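Local coordinates for protein bacterioferritin (Mycobacterium smegmatis str. MC2 155, PDB 3BKN) that probably stores iron as a 24-subunit haem-containing shell, oxidising iron(II) with dioxygen and laying down the iron(III) mineral in its central cavity, at residues S17-I22 and R53-I58; Q24-S29 and A46-E51. All coordinates share one frame; numbering follows the deposited sequence. Where two conformers were deposited one is given.

Contact 1: residues S17-I22 and R53-I58; sequences SELTAI and RHAETI. With ZN (zinc ion), chain M; HEM (protoporphyrin IX containing Fe), chain T.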
loop_
_atom_site.group_PDB
_atom_site.type_symbol
_atom_site.label_atom_id
_atom_site.label_comp_id
_atom_site.label_asym_id
_atom_site.label_seq_id
_atom_site.Cartn_x
_atom_site.Cartn_y
_atom_site.Cartn_z
ATOM N N SER A 17 -41.926 -10.263 32.921
ATOM C CA SER A 17 -42.363 -10.363 31.501
ATOM C C SER A 17 -41.199 -10.564 30.518
ATOM O O SER A 17 -41.294 -11.437 29.642
ATOM C CB SER A 17 -43.185 -9.160 31.036
ATOM O OG SER A 17 -44.562 -9.429 31.122
ATOM N N GLU A 18 -40.113 -9.791 30.660
ATOM C CA GLU A 18 -38.957 -10.030 29.812
ATOM C C GLU A 18 -38.340 -11.423 30.027
ATOM O O GLU A 18 -37.913 -12.081 29.055
ATOM C CB GLU A 18 -37.842 -8.996 29.955
ATOM C CG GLU A 18 -38.264 -7.620 30.040
ATOM C CD GLU A 18 -38.768 -7.043 28.750
ATOM O OE1 GLU A 18 -38.534 -7.608 27.668
ATOM O OE2 GLU A 18 -39.383 -5.968 28.828
ATOM N N LEU A 19 -38.242 -11.877 31.264
ATOM C CA LEU A 19 -37.569 -13.130 31.438
ATOM C C LEU A 19 -38.407 -14.202 30.807
ATOM O O LEU A 19 -37.856 -15.200 30.336
ATOM C CB LEU A 19 -37.320 -13.477 32.879
ATOM C CG LEU A 19 -36.422 -12.489 33.550
ATOM C CD1 LEU A 19 -36.561 -12.705 35.027
ATOM C CD2 LEU A 19 -35.021 -12.652 33.094
ATOM N N THR A 20 -39.728 -14.000 30.787
ATOM C CA THR A 20 -40.636 -14.973 30.200
ATOM C C THR A 20 -40.551 -14.890 28.712
ATOM O O THR A 20 -40.506 -15.925 28.055
ATOM C CB THR A 20 -42.086 -14.724 30.575
ATOM O OG1 THR A 20 -42.233 -14.724 32.004
ATOM C CG2 THR A 20 -42.932 -15.813 30.004
ATOM N N ALA A 21 -40.538 -13.674 28.172
ATOM C CA ALA A 21 -40.334 -13.508 26.729
ATOM C C ALA A 21 -38.991 -14.114 26.244
ATOM O O ALA A 21 -38.953 -14.750 25.208
ATOM C CB ALA A 21 -40.496 -12.062 26.279
ATOM N N ILE A 22 -37.904 -13.978 26.995
ATOM C CA ILE A 22 -36.648 -14.577 26.533
ATOM C C ILE A 22 -36.857 -16.068 26.253
ATOM O O ILE A 22 -36.500 -16.553 25.179
ATOM C CB ILE A 22 -35.541 -14.468 27.568
ATOM C CG1 ILE A 22 -35.137 -13.041 27.754
ATOM C CG2 ILE A 22 -34.307 -15.359 27.206
ATOM C CD1 ILE A 22 -34.472 -12.846 29.079
ATOM N N ARG A 53 -31.705 -8.127 26.313
ATOM C CA ARG A 53 -31.276 -6.756 26.567
ATOM C C ARG A 53 -32.268 -5.979 27.450
ATOM O O ARG A 53 -31.839 -5.276 28.385
ATOM C CB ARG A 53 -30.932 -6.032 25.279
ATOM C CG ARG A 53 -29.701 -6.613 24.600
ATOM C CD ARG A 53 -29.364 -5.951 23.247
ATOM N NE ARG A 53 -30.243 -6.462 22.207
ATOM C CZ ARG A 53 -30.329 -5.977 20.980
ATOM N NH1 ARG A 53 -29.571 -4.958 20.601
ATOM N NH2 ARG A 53 -31.181 -6.520 20.125
ATOM N N HIS A 54 -33.575 -6.134 27.206
ATOM C CA HIS A 54 -34.581 -5.519 28.049
ATOM C C HIS A 54 -34.441 -5.934 29.530
ATOM O O HIS A 54 -34.439 -5.078 30.444
ATOM C CB HIS A 54 -35.948 -5.893 27.543
ATOM C CG HIS A 54 -36.308 -5.220 26.276
ATOM N ND1 HIS A 54 -37.459 -5.515 25.575
ATOM C CD2 HIS A 54 -35.648 -4.282 25.553
ATOM C CE1 HIS A 54 -37.516 -4.746 24.504
ATOM N NE2 HIS A 54 -36.420 -4.000 24.460
ATOM N N ALA A 55 -34.342 -7.240 29.759
ATOM C CA ALA A 55 -34.111 -7.764 31.089
ATOM C C ALA A 55 -32.886 -7.085 31.721
ATOM O O ALA A 55 -32.936 -6.679 32.880
ATOM C CB ALA A 55 -33.954 -9.295 31.077
ATOM N N GLU A 56 -31.806 -6.922 30.962
ATOM C CA GLU A 56 -30.587 -6.398 31.567
ATOM C C GLU A 56 -30.766 -4.908 31.938
ATOM O O GLU A 56 -30.478 -4.517 33.052
ATOM C CB GLU A 56 -29.368 -6.662 30.698
ATOM C CG GLU A 56 -28.140 -5.849 31.108
ATOM C CD GLU A 56 -26.901 -6.282 30.345
ATOM O OE1 GLU A 56 -26.993 -6.473 29.107
ATOM O OE2 GLU A 56 -25.846 -6.478 30.988
ATOM N N THR A 57 -31.276 -4.100 31.013
ATOM C CA THR A 57 -31.591 -2.695 31.295
ATOM C C THR A 57 -32.467 -2.518 32.560
ATOM O O THR A 57 -32.148 -1.728 33.433
ATOM C CB THR A 57 -32.309 -2.040 30.090
ATOM O OG1 THR A 57 -31.489 -2.176 28.933
ATOM C CG2 THR A 57 -32.446 -0.620 30.313
ATOM N N ILE A 58 -33.570 -3.258 32.643
ATOM C CA ILE A 58 -34.422 -3.214 33.809
ATOM C C ILE A 58 -33.664 -3.616 35.090
ATOM O O ILE A 58 -33.780 -2.942 36.102
ATOM C CB ILE A 58 -35.726 -4.055 33.613
ATOM C CG1 ILE A 58 -36.673 -3.376 32.603
ATOM C CG2 ILE A 58 -36.494 -4.259 34.944
ATOM C CD1 ILE A 58 -37.635 -4.390 31.873
HETATM ZN ZN ZN M . -39.063 -6.647 26.048
HETATM C CHA HEM T . -26.569 -13.830 24.932
HETATM C CHB HEM T . -29.134 -17.950 25.314
HETATM C CHC HEM T . -31.305 -16.147 29.234
HETATM C CHD HEM T . -28.888 -11.948 28.795
HETATM C C1A HEM T . -27.039 -15.196 24.689
HETATM C C2A HEM T . -26.504 -16.014 23.607
HETATM C C3A HEM T . -27.276 -17.237 23.733
HETATM C C4A HEM T . -28.158 -16.962 24.866
HETATM C CMA HEM T . -27.203 -18.481 22.908
HETATM C CAA HEM T . -25.420 -15.675 22.627
HETATM C CBA HEM T . -24.308 -14.969 23.390
HETATM C CGA HEM T . -22.951 -15.605 23.198
HETATM O O1A HEM T . -22.681 -16.645 23.829
HETATM O O2A HEM T . -22.140 -15.051 22.429
HETATM C C1B HEM T . -30.025 -17.825 26.454
HETATM C C2B HEM T . -30.905 -18.922 26.861
HETATM C C3B HEM T . -31.498 -18.301 28.026
HETATM C C4B HEM T . -30.946 -17.052 28.156
HETATM C CMB HEM T . -31.110 -20.272 26.248
HETATM C CAB HEM T . -32.517 -18.912 28.896
HETATM C CBB HEM T . -33.705 -18.350 29.017
HETATM C C1C HEM T . -30.830 -14.806 29.522
HETATM C C2C HEM T . -31.322 -14.040 30.674
HETATM C C3C HEM T . -30.597 -12.801 30.544
HETATM C C4C HEM T . -29.767 -12.980 29.344
HETATM C CMC HEM T . -32.307 -14.372 31.747
HETATM C CAC HEM T . -30.745 -11.672 31.481
HETATM C CBC HEM T . -30.262 -10.510 31.151
HETATM C C1D HEM T . -28.030 -12.086 27.625
HETATM C C2D HEM T . -27.143 -11.020 27.204
HETATM C C3D HEM T . -26.479 -11.636 26.065
HETATM C C4D HEM T . -27.025 -12.887 25.968
HETATM C CMD HEM T . -26.981 -9.657 27.815
HETATM C CAD HEM T . -25.442 -11.030 25.174
HETATM C CBD HEM T . -25.925 -9.646 24.778
HETATM C CGD HEM T . -26.242 -9.552 23.310
HETATM O O1D HEM T . -27.389 -9.209 22.975
HETATM O O2D HEM T . -25.346 -9.805 22.492
HETATM N NA HEM T . -28.016 -15.752 25.419
HETATM N NB HEM T . -30.055 -16.738 27.233
HETATM N NC HEM T . -29.932 -14.185 28.756
HETATM N ND HEM T . -27.942 -13.202 26.894
HETATM FE FE HEM T . -29.001 -14.955 27.055
#

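Contact 2: residues Q24-S29 and A46-E51; sequences QYFLHS and AESFEE. With ZN (zinc ion), chain M; ZN (zinc ion), chain N; HEM (protoporphyrin IX containing Fe), chain T.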
loop_
_atom_site.group_PDB
_atom_site.type_symbol
_atom_site.label_atom_id
_atom_site.label_comp_id
_atom_site.label_asym_id
_atom_site.label_seq_id
_atom_site.Cartn_x
_atom_site.Cartn_y
_atom_site.Cartn_z
ATOM N N GLN A 24 -39.672 -17.757 25.895
ATOM C CA GLN A 24 -40.688 -18.112 24.914
ATOM C C GLN A 24 -40.146 -17.990 23.508
ATOM O O GLN A 24 -40.247 -18.950 22.727
ATOM C CB GLN A 24 -41.968 -17.320 25.085
ATOM C CG GLN A 24 -43.173 -18.023 24.449
ATOM C CD GLN A 24 -44.490 -17.324 24.809
ATOM O OE1 GLN A 24 -45.015 -17.489 25.935
ATOM N NE2 GLN A 24 -45.020 -16.528 23.870
ATOM N N TYR A 25 -39.568 -16.826 23.198
ATOM C CA TYR A 25 -38.909 -16.595 21.912
ATOM C C TYR A 25 -37.768 -17.565 21.651
ATOM O O TYR A 25 -37.699 -18.186 20.587
ATOM C CB TYR A 25 -38.349 -15.198 21.846
ATOM C CG TYR A 25 -39.358 -14.119 21.576
ATOM C CD1 TYR A 25 -40.026 -14.056 20.336
ATOM C CD2 TYR A 25 -39.607 -13.133 22.503
ATOM C CE1 TYR A 25 -40.926 -13.071 20.057
ATOM C CE2 TYR A 25 -40.514 -12.116 22.239
ATOM C CZ TYR A 25 -41.166 -12.079 21.010
ATOM O OH TYR A 25 -42.075 -11.053 20.698
ATOM N N PHE A 26 -36.872 -17.735 22.616
ATOM C CA PHE A 26 -35.733 -18.569 22.350
ATOM C C PHE A 26 -36.161 -19.953 21.952
ATOM O O PHE A 26 -35.665 -20.474 20.949
ATOM C CB PHE A 26 -34.690 -18.600 23.472
ATOM C CG PHE A 26 -33.365 -19.200 23.029
ATOM C CD1 PHE A 26 -32.436 -18.431 22.319
ATOM C CD2 PHE A 26 -33.075 -20.551 23.252
ATOM C CE1 PHE A 26 -31.268 -18.987 21.883
ATOM C CE2 PHE A 26 -31.914 -21.076 22.828
ATOM C CZ PHE A 26 -31.018 -20.299 22.156
ATOM N N LEU A 27 -37.089 -20.532 22.710
ATOM C CA LEU A 27 -37.620 -21.879 22.427
ATOM C C LEU A 27 -38.357 -21.897 21.098
ATOM O O LEU A 27 -38.187 -22.838 20.337
ATOM C CB LEU A 27 -38.543 -22.359 23.538
ATOM C CG LEU A 27 -39.319 -23.678 23.433
ATOM C CD1 LEU A 27 -38.418 -24.893 23.419
ATOM C CD2 LEU A 27 -40.221 -23.754 24.650
ATOM N N HIS A 28 -39.152 -20.869 20.791
ATOM C CA HIS A 28 -39.807 -20.826 19.493
ATOM C C HIS A 28 -38.763 -20.877 18.370
ATOM O O HIS A 28 -38.906 -21.630 17.404
ATOM C CB HIS A 28 -40.698 -19.602 19.329
ATOM C CG HIS A 28 -41.984 -19.682 20.079
ATOM N ND1 HIS A 28 -42.740 -18.564 20.368
ATOM C CD2 HIS A 28 -42.655 -20.743 20.599
ATOM C CE1 HIS A 28 -43.832 -18.938 21.023
ATOM N NE2 HIS A 28 -43.803 -20.257 21.180
ATOM N N SER A 29 -37.704 -20.086 18.496
ATOM C CA SER A 29 -36.712 -20.026 17.416
ATOM C C SER A 29 -36.063 -21.404 17.237
ATOM O O SER A 29 -35.890 -21.847 16.103
ATOM C CB SER A 29 -35.664 -18.931 17.653
ATOM O OG SER A 29 -34.626 -19.421 18.479
ATOM N N ALA A 46 -33.300 -13.410 17.142
ATOM C CA ALA A 46 -32.982 -11.999 17.383
ATOM C C ALA A 46 -33.992 -11.370 18.325
ATOM O O ALA A 46 -33.616 -10.666 19.219
ATOM C CB ALA A 46 -32.889 -11.240 16.086
ATOM N N GLU A 47 -35.278 -11.653 18.162
ATOM C CA GLU A 47 -36.272 -11.151 19.103
ATOM C C GLU A 47 -35.956 -11.568 20.552
ATOM O O GLU A 47 -36.074 -10.762 21.490
ATOM C CB GLU A 47 -37.684 -11.543 18.666
ATOM C CG GLU A 47 -38.018 -11.093 17.230
ATOM C CD GLU A 47 -38.296 -9.598 17.115
ATOM O OE1 GLU A 47 -37.907 -8.856 18.040
ATOM O OE2 GLU A 47 -38.912 -9.160 16.110
ATOM N N SER A 48 -35.531 -12.809 20.725
ATOM C CA SER A 48 -35.066 -13.319 22.008
ATOM C C SER A 48 -33.925 -12.469 22.611
ATOM O O SER A 48 -33.944 -12.155 23.804
ATOM C CB SER A 48 -34.580 -14.765 21.825
ATOM O OG SER A 48 -34.515 -15.394 23.073
ATOM N N PHE A 49 -32.922 -12.102 21.802
ATOM C CA PHE A 49 -31.801 -11.318 22.319
ATOM C C PHE A 49 -32.245 -9.909 22.716
ATOM O O PHE A 49 -31.761 -9.341 23.684
ATOM C CB PHE A 49 -30.652 -11.283 21.335
ATOM C CG PHE A 49 -30.004 -12.595 21.116
ATOM C CD1 PHE A 49 -29.752 -13.440 22.159
ATOM C CD2 PHE A 49 -29.587 -12.976 19.860
ATOM C CE1 PHE A 49 -29.121 -14.663 21.962
ATOM C CE2 PHE A 49 -28.954 -14.204 19.662
ATOM C CZ PHE A 49 -28.727 -15.043 20.744
ATOM N N GLU A 50 -33.188 -9.358 21.974
ATOM C CA GLU A 50 -33.744 -8.069 22.327
ATOM C C GLU A 50 -34.415 -8.146 23.673
ATOM O O GLU A 50 -34.294 -7.211 24.435
ATOM C CB GLU A 50 -34.719 -7.543 21.261
ATOM C CG GLU A 50 -34.273 -6.150 20.719
ATOM C CD GLU A 50 -35.355 -5.387 19.973
ATOM O OE1 GLU A 50 -35.538 -5.655 18.750
ATOM O OE2 GLU A 50 -35.987 -4.505 20.613
ATOM N N GLU A 51 -35.083 -9.255 23.989
ATOM C CA GLU A 51 -35.642 -9.416 25.310
ATOM C C GLU A 51 -34.574 -9.548 26.350
ATOM O O GLU A 51 -34.715 -8.990 27.426
ATOM C CB GLU A 51 -36.586 -10.582 25.403
ATOM C CG GLU A 51 -37.734 -10.471 24.495
ATOM C CD GLU A 51 -38.509 -9.158 24.581
ATOM O OE1 GLU A 51 -38.243 -8.324 25.475
ATOM O OE2 GLU A 51 -39.389 -8.939 23.721
HETATM ZN ZN ZN M . -39.063 -6.647 26.048
HETATM ZN ZN ZN N . -40.728 -7.749 22.755
HETATM C CHA HEM T . -26.569 -13.830 24.932
HETATM C CHB HEM T . -29.134 -17.950 25.314
HETATM C CHC HEM T . -31.305 -16.147 29.234
HETATM C CHD HEM T . -28.888 -11.948 28.795
HETATM C C1A HEM T . -27.039 -15.196 24.689
HETATM C C2A HEM T . -26.504 -16.014 23.607
HETATM C C3A HEM T . -27.276 -17.237 23.733
HETATM C C4A HEM T . -28.158 -16.962 24.866
HETATM C CMA HEM T . -27.203 -18.481 22.908
HETATM C CAA HEM T . -25.420 -15.675 22.627
HETATM C CBA HEM T . -24.308 -14.969 23.390
HETATM C CGA HEM T . -22.951 -15.605 23.198
HETATM O O1A HEM T . -22.681 -16.645 23.829
HETATM O O2A HEM T . -22.140 -15.051 22.429
HETATM C C1B HEM T . -30.025 -17.825 26.454
HETATM C C2B HEM T . -30.905 -18.922 26.861
HETATM C C3B HEM T . -31.498 -18.301 28.026
HETATM C C4B HEM T . -30.946 -17.052 28.156
HETATM C CMB HEM T . -31.110 -20.272 26.248
HETATM C CAB HEM T . -32.517 -18.912 28.896
HETATM C CBB HEM T . -33.705 -18.350 29.017
HETATM C C1C HEM T . -30.830 -14.806 29.522
HETATM C C2C HEM T . -31.322 -14.040 30.674
HETATM C C3C HEM T . -30.597 -12.801 30.544
HETATM C C4C HEM T . -29.767 -12.980 29.344
HETATM C CMC HEM T . -32.307 -14.372 31.747
HETATM C CAC HEM T . -30.745 -11.672 31.481
HETATM C CBC HEM T . -30.262 -10.510 31.151
HETATM C C1D HEM T . -28.030 -12.086 27.625
HETATM C C2D HEM T . -27.143 -11.020 27.204
HETATM C C3D HEM T . -26.479 -11.636 26.065
HETATM C C4D HEM T . -27.025 -12.887 25.968
HETATM C CMD HEM T . -26.981 -9.657 27.815
HETATM C CAD HEM T . -25.442 -11.030 25.174
HETATM C CBD HEM T . -25.925 -9.646 24.778
HETATM C CGD HEM T . -26.242 -9.552 23.310
HETATM O O1D HEM T . -27.389 -9.209 22.975
HETATM O O2D HEM T . -25.346 -9.805 22.492
HETATM N NA HEM T . -28.016 -15.752 25.419
HETATM N NB HEM T . -30.055 -16.738 27.233
HETATM N NC HEM T . -29.932 -14.185 28.756
HETATM N ND HEM T . -27.942 -13.202 26.894
HETATM FE FE HEM T . -29.001 -14.955 27.055
#

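Contact 1: residues S17-I22 and R53-I58
E18 and H54 reach a shared zinc ion from adjacent helices, the carboxylate turned almost perpendicular to the imidazole, with 85° between their planes. E18 binds through OE1, 2.0 Å from the zinc, and H54 through ND1, also 2.0 Å from it. OE1 lies in the plane of the H54 ring, at its edge, where the metal holds oxygen and nitrogen side by side without a hydrogen bond. A bend at chi2 (-73°) folds the E18 carboxylate over CB of H54 and brings OE1 to the metal, while the other oxygen, OE2, accepts a hydrogen bond from Q14. The other ring nitrogen, NE2, is hydrogen-bonded to D126, a second-shell carboxylate that, with the zinc at ND1, fixes the ring's rotation and would be expected to strengthen ND1 as a ligand. The two segments belong to helices 5-34 and 38-64 of the ferritin four-helix bundle, antiparallel here at 157° with axes 8.8 Å apart, and the dinuclear metal centre lies inside the bundle; E51 and E127 complete this zinc site. A55 points toward the opposite helix, its CB meeting the L19 and I22 branch tips, with CD1 of I22 at 4.1 Å. I58 comes across the E18 chain at about a right angle, its CD1 packing on CG at 3.8 Å. The outer side of the pair faces the haem: L19 CD2 touches the ring methyl CMC at 3.5 Å, and I22 lays CG2 against the vinyl carbon CBB.

Contact 2: residues Q24-S29 and A46-E51
Close antiparallel helix packing in the core of the ferritin four-helix bundle joins Q24-S29 of helix 5-34 to A46-E51 of helix 38-64, between the dinuclear zinc centre and the haem. The local axes run nearly antiparallel 8.1 Å apart, and the backbones are nearest at Y25 and S48, whose CA atoms are 5.1 Å apart. The small S48 side chain allows this approach, its CB packing against CB of Y25. The Y25 ring rises alongside the neighbouring helix toward the metals. CB of E47 sits over one of its faces in a CH-pi contact, 4.0 Å from the ring centroid and 19° off the normal. Farther along, E51 brings CG and its carboxylate to the CD2-CE2 side of the ring, the two planes only 15° apart. Bent at chi2, E51 spans the two zinc ions, OE1 on one and OE2 on the other, 2.0 Å from its metal. The Y25 hydroxyl is hydrogen-bonded to E94, a ligand of the second zinc, so the tyrosine is a second-shell group linking the helix packing to the centre. On the haem side, the F26 ring lies with one face against the methyl CMB, its CD2 at 3.6 Å, while F49 places CE1 3.4 Å from C2A of the porphyrin. With its OG anti to the backbone N (chi1 -162°), S48 is hydrogen-bonded to the carbonyl O of I22, one turn back on helix 5-34; in that position the hydroxyl lies in the plane of the F26 ring, at its edge, with OG 3.2 Å from CB of F26.

How the contacts relate
Contacts 1 and 2 are successive levels of one antiparallel helix pair, 5-34 with 38-64, their centres about 10 Å apart. They meet at the zinc of chain M, where E18 from contact 1 and E51 from contact 2 each give OE1 to the same ion, which presumably offsets the like charges of the two carboxylates. E51 then carries the site on to the second zinc. The bond from OG of S48 to O of I22, 3.1 Å long, joins the two levels, and CB of E51 packs on CG1 of I22. Both contacts also border the haem, whose axial ligand M52 lies between segments 46-51 and 53-58.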